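Local coordinates for nitrogen regulatory protein P-II (Thiomonas intermedia, PDB 5D4N) that binds adenine nucleotides as a carboxysome-associated, bicarbonate-responsive member of the PII signalling family and probably regulates other proteins, at residues L9-I14 and F94-Q99. Numbering follows the deposited sequence.
Sequences LKKLEI and FVHDIQ. With ADP (adenosine-5'-diphosphate), chain D.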
ATOM      1  N   LEU A   9      11.845  -6.918  -7.350  1.00 25.81           N
ATOM      2  CA  LEU A   9      10.975  -6.290  -8.344  1.00 26.45           C
ATOM      3  C   LEU A   9      10.666  -4.898  -7.806  1.00 26.20           C
ATOM      4  O   LEU A   9      11.035  -4.590  -6.674  1.00 24.30           O
ATOM      5  CB  LEU A   9       9.658  -7.073  -8.493  1.00 27.47           C
ATOM      6  CG  LEU A   9       9.062  -7.241  -9.894  1.00 32.29           C
ATOM      7  CD1 LEU A   9       9.825  -8.211 -10.784  1.00 33.38           C
ATOM      8  CD2 LEU A   9       7.614  -7.673  -9.800  1.00 30.84           C
ATOM      9  N   LYS A  10       9.984  -4.072  -8.595  1.00 24.02           N
ATOM     10  CA  LYS A  10       9.565  -2.748  -8.115  1.00 24.31           C
ATOM     11  C   LYS A  10       8.050  -2.762  -8.001  1.00 26.24           C
ATOM     12  O   LYS A  10       7.390  -3.582  -8.664  1.00 25.73           O
ATOM     13  CB  LYS A  10      10.011  -1.674  -9.121  1.00 26.30           C
ATOM     14  CG  LYS A  10      11.550  -1.577  -9.282  1.00 25.81           C
ATOM     15  CD  LYS A  10      12.230  -0.962  -8.064  1.00 30.00           C
ATOM     16  CE  LYS A  10      13.738  -0.971  -8.281  1.00 33.79           C
ATOM     17  NZ  LYS A  10      14.468  -0.257  -7.221  1.00 33.53           N
ATOM     18  N   LYS A  11       7.483  -1.923  -7.129  1.00 22.45           N
ATOM     19  CA  LYS A  11       6.029  -1.838  -7.028  1.00 20.76           C
ATOM     20  C   LYS A  11       5.667  -0.374  -7.037  1.00 24.08           C
ATOM     21  O   LYS A  11       6.139   0.399  -6.193  1.00 22.93           O
ATOM     22  CB  LYS A  11       5.501  -2.490  -5.754  1.00 21.61           C
ATOM     23  CG  LYS A  11       3.973  -2.725  -5.785  1.00 23.37           C
ATOM     24  CD  LYS A  11       3.391  -2.890  -4.389  1.00 24.29           C
ATOM     25  CE  LYS A  11       3.282  -1.595  -3.628  1.00 24.95           C
ATOM     26  NZ  LYS A  11       2.648  -1.842  -2.285  1.00 28.93           N
ATOM     27  N   LEU A  12       4.855   0.007  -8.012  1.00 20.70           N
ATOM     28  CA  LEU A  12       4.382   1.393  -8.066  1.00 19.15           C
ATOM     29  C   LEU A  12       3.060   1.514  -7.351  1.00 20.74           C
ATOM     30  O   LEU A  12       2.208   0.632  -7.443  1.00 20.55           O
ATOM     31  CB  LEU A  12       4.140   1.811  -9.529  1.00 19.97           C
ATOM     32  CG  LEU A  12       5.326   1.674 -10.498  1.00 26.37           C
ATOM     33  CD1 LEU A  12       4.952   2.243 -11.869  1.00 27.91           C
ATOM     34  CD2 LEU A  12       6.541   2.347  -9.972  1.00 29.52           C
ATOM     35  N   GLU A  13       2.866   2.649  -6.675  1.00 18.04           N
ATOM     36  CA  GLU A  13       1.553   3.046  -6.161  1.00 17.72           C
ATOM     37  C   GLU A  13       1.269   4.357  -6.904  1.00 20.82           C
ATOM     38  O   GLU A  13       2.044   5.311  -6.766  1.00 20.76           O
ATOM     39  CB  GLU A  13       1.556   3.315  -4.650  1.00 18.55           C
ATOM     40  CG  GLU A  13       1.642   1.988  -3.904  1.00 21.24           C
ATOM     41  CD  GLU A  13       1.664   2.095  -2.390  1.00 27.94           C
ATOM     42  OE1 GLU A  13       1.839   3.212  -1.856  1.00 24.57           O
ATOM     43  OE2 GLU A  13       1.543   1.036  -1.735  1.00 28.16           O
ATOM     44  N   ILE A  14       0.248   4.364  -7.770  1.00 18.53           N
ATOM     45  CA  ILE A  14      -0.055   5.532  -8.622  1.00 18.48           C
ATOM     46  C   ILE A  14      -1.383   6.071  -8.137  1.00 21.15           C
ATOM     47  O   ILE A  14      -2.392   5.377  -8.264  1.00 20.78           O
ATOM     48  CB  ILE A  14      -0.153   5.090 -10.081  1.00 20.22           C
ATOM     49  CG1 ILE A  14       1.153   4.407 -10.538  1.00 22.08           C
ATOM     50  CG2 ILE A  14      -0.513   6.308 -10.980  1.00 23.04           C
ATOM     51  CD1 ILE A  14       0.939   3.483 -11.801  1.00 26.12           C
ATOM     52  N   PHE A  94       4.583   6.500  -6.155  1.00 20.56           N
ATOM     53  CA  PHE A  94       5.564   6.046  -5.177  1.00 19.92           C
ATOM     54  C   PHE A  94       6.187   4.772  -5.701  1.00 23.12           C
ATOM     55  O   PHE A  94       5.454   3.819  -6.008  1.00 22.86           O
ATOM     56  CB  PHE A  94       4.906   5.782  -3.832  1.00 20.21           C
ATOM     57  CG  PHE A  94       4.146   6.940  -3.228  1.00 19.89           C
ATOM     58  CD1 PHE A  94       4.615   8.248  -3.357  1.00 22.47           C
ATOM     59  CD2 PHE A  94       2.949   6.726  -2.546  1.00 21.51           C
ATOM     60  CE1 PHE A  94       3.901   9.330  -2.800  1.00 22.62           C
ATOM     61  CE2 PHE A  94       2.259   7.791  -1.979  1.00 22.44           C
ATOM     62  CZ  PHE A  94       2.740   9.081  -2.090  1.00 21.66           C
ATOM     63  N   VAL A  95       7.508   4.740  -5.775  1.00 20.55           N
ATOM     64  CA  VAL A  95       8.219   3.520  -6.257  1.00 20.24           C
ATOM     65  C   VAL A  95       8.759   2.772  -5.054  1.00 22.22           C
ATOM     66  O   VAL A  95       9.465   3.364  -4.238  1.00 22.64           O
ATOM     67  CB  VAL A  95       9.384   3.860  -7.229  1.00 23.24           C
ATOM     68  CG1 VAL A  95       9.991   2.555  -7.797  1.00 23.78           C
ATOM     69  CG2 VAL A  95       8.905   4.799  -8.361  1.00 23.92           C
ATOM     70  N   HIS A  96       8.395   1.481  -4.934  1.00 19.91           N
ATOM     71  CA  HIS A  96       8.850   0.663  -3.800  1.00 18.44           C
ATOM     72  C   HIS A  96       9.735  -0.461  -4.327  1.00 22.03           C
ATOM     73  O   HIS A  96       9.569  -0.922  -5.478  1.00 22.96           O
ATOM     74  CB  HIS A  96       7.631  -0.068  -3.162  1.00 18.47           C
ATOM     75  CG  HIS A  96       6.616   0.826  -2.524  1.00 19.56           C
ATOM     76  ND1 HIS A  96       5.770   1.605  -3.291  1.00 21.25           N
ATOM     77  CD2 HIS A  96       6.294   0.990  -1.216  1.00 20.65           C
ATOM     78  CE1 HIS A  96       4.979   2.241  -2.419  1.00 20.03           C
ATOM     79  NE2 HIS A  96       5.248   1.890  -1.171  1.00 21.57           N
ATOM     80  N   ASP A  97      10.612  -0.974  -3.464  1.00 20.36           N
ATOM     81  CA  ASP A  97      11.339  -2.195  -3.740  1.00 21.11           C
ATOM     82  C   ASP A  97      10.500  -3.284  -3.091  1.00 23.49           C
ATOM     83  O   ASP A  97      10.012  -3.122  -1.963  1.00 22.64           O
ATOM     84  CB  ASP A  97      12.720  -2.168  -3.077  1.00 22.95           C
ATOM     85  CG  ASP A  97      13.698  -1.343  -3.869  1.00 32.60           C
ATOM     86  OD1 ASP A  97      13.694  -1.454  -5.088  1.00 35.14           O
ATOM     87  OD2 ASP A  97      14.537  -0.674  -3.253  1.00 44.08           O
ATOM     88  N   ILE A  98      10.293  -4.383  -3.801  1.00 21.85           N
ATOM     89  CA  ILE A  98       9.633  -5.541  -3.211  1.00 21.08           C
ATOM     90  C   ILE A  98      10.353  -6.798  -3.654  1.00 23.49           C
ATOM     91  O   ILE A  98      11.246  -6.749  -4.505  1.00 22.32           O
ATOM     92  CB  ILE A  98       8.118  -5.630  -3.596  1.00 21.98           C
ATOM     93  CG1 ILE A  98       7.950  -5.733  -5.136  1.00 20.73           C
ATOM     94  CG2 ILE A  98       7.309  -4.419  -3.030  1.00 22.16           C
ATOM     95  CD1 ILE A  98       6.565  -6.292  -5.643  1.00 21.32           C
ATOM     96  N   GLN A  99       9.910  -7.929  -3.114  0.50 20.87           N
ATOM     97  CA  GLN A  99      10.400  -9.237  -3.523  0.50 20.62           C
ATOM     98  C   GLN A  99       9.193 -10.075  -3.892  0.50 23.50           C
ATOM     99  O   GLN A  99       8.109  -9.931  -3.301  0.50 21.89           O
ATOM    100  CB  GLN A  99      11.173  -9.917  -2.393  0.50 22.61           C
ATOM    101  CG  GLN A  99      12.482  -9.240  -2.052  0.50 25.57           C
ATOM    102  CD  GLN A  99      13.111  -9.974  -0.892  0.50 37.64           C
ATOM    103  OE1 GLN A  99      12.743  -9.791   0.280  0.50 33.31           O
ATOM    104  NE2 GLN A  99      14.032 -10.868  -1.199  0.50 32.96           N
TER
HETATM  105  PB  ADP D 201      -3.996  18.987  -5.850  0.50 32.66           P
HETATM  106  O1B ADP D 201      -2.905  19.900  -6.003  0.50 33.18           O
HETATM  107  O2B ADP D 201      -4.887  19.052  -7.058  0.50 32.64           O
HETATM  108  O3B ADP D 201      -4.820  19.351  -4.635  0.50 35.98           O
HETATM  109  PA  ADP D 201      -2.000  16.777  -5.434  1.00 30.71           P
HETATM  110  O1A ADP D 201      -1.341  16.359  -6.699  1.00 27.76           O
HETATM  111  O2A ADP D 201      -1.035  17.614  -4.566  1.00 35.04           O
HETATM  112  O3A ADP D 201      -3.404  17.504  -5.699  1.00 30.37           O
HETATM  113  O5' ADP D 201      -2.393  15.473  -4.612  1.00 26.83           O
HETATM  114  C5' ADP D 201      -3.408  14.601  -5.135  1.00 25.44           C
HETATM  115  C4' ADP D 201      -3.557  13.406  -4.229  1.00 22.48           C
HETATM  116  O4' ADP D 201      -2.304  12.696  -4.161  1.00 22.55           O
HETATM  117  C3' ADP D 201      -3.859  13.759  -2.780  1.00 22.15           C
HETATM  118  O3' ADP D 201      -5.240  14.044  -2.573  1.00 25.77           O
HETATM  119  C2' ADP D 201      -3.415  12.480  -2.070  1.00 20.10           C
HETATM  120  O2' ADP D 201      -4.389  11.474  -2.266  1.00 21.68           O
HETATM  121  C1' ADP D 201      -2.165  12.101  -2.873  1.00 22.21           C
HETATM  122  N9  ADP D 201      -0.944  12.605  -2.249  1.00 22.95           N
HETATM  123  C8  ADP D 201      -0.328  13.811  -2.461  1.00 24.08           C
HETATM  124  N7  ADP D 201       0.687  14.040  -1.663  1.00 24.79           N
HETATM  125  C5  ADP D 201       0.752  12.899  -0.878  1.00 22.96           C
HETATM  126  C6  ADP D 201       1.641  12.497   0.142  1.00 23.72           C
HETATM  127  N6  ADP D 201       2.622  13.280   0.621  1.00 24.62           N
HETATM  128  N1  ADP D 201       1.477  11.258   0.664  1.00 22.05           N
HETATM  129  C2  ADP D 201       0.470  10.497   0.220  1.00 21.58           C
HETATM  130  N3  ADP D 201      -0.448  10.783  -0.710  1.00 22.51           N
HETATM  131  C4  ADP D 201      -0.240  12.001  -1.234  1.00 21.66           C
HETATM  132  O   HOH W   1      13.633  -4.396  -5.682  1.00 32.23           O
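Leu9, Lys11 and Glu13 form hydrogen-bonded backbone pairs with Ile98, His96 and Phe94, joining strands 7-17 and 92-100 as antiparallel neighbours in the ferredoxin-like sheet of the trimeric PII fold. Lys11 O takes a second donor, His96 ND1 at 3.2 Å, from the opposite face of the carbonyl plane to His96 N.

Charges cluster on this face, toward the trimer's interior. Lys11 NZ forms a salt bridge with the anti side of Glu13 OE2 (3.1 Å), 29° out of the carboxylate plane; the lysine's stronger partner is Glu13 of the third subunit. Lys11 NZ of the second subunit binds Glu13 OE1 and His96 NE2. The carboxylate crosses the His96 ring obliquely, planes 57° apart. An alanine at Glu13 would probably cost Lys11 NZ its OE2 partner and Lys11 of the second subunit its salt bridge to OE1, opening a gap beside His96 CE1.

Lys11 CE makes a CH-pi contact over one His96 face, and Phe94 CZ reaches C2 of ADP at 3.5 Å.

Toward helix 72-88, Leu12 CD2 packs on Val95 CG2; Lys10 bends at chi2 (-72°), turning CD toward Asp97, then extends to a salt bridge from NZ to the syn lone pair of Asp97 OD1, 2.6 Å.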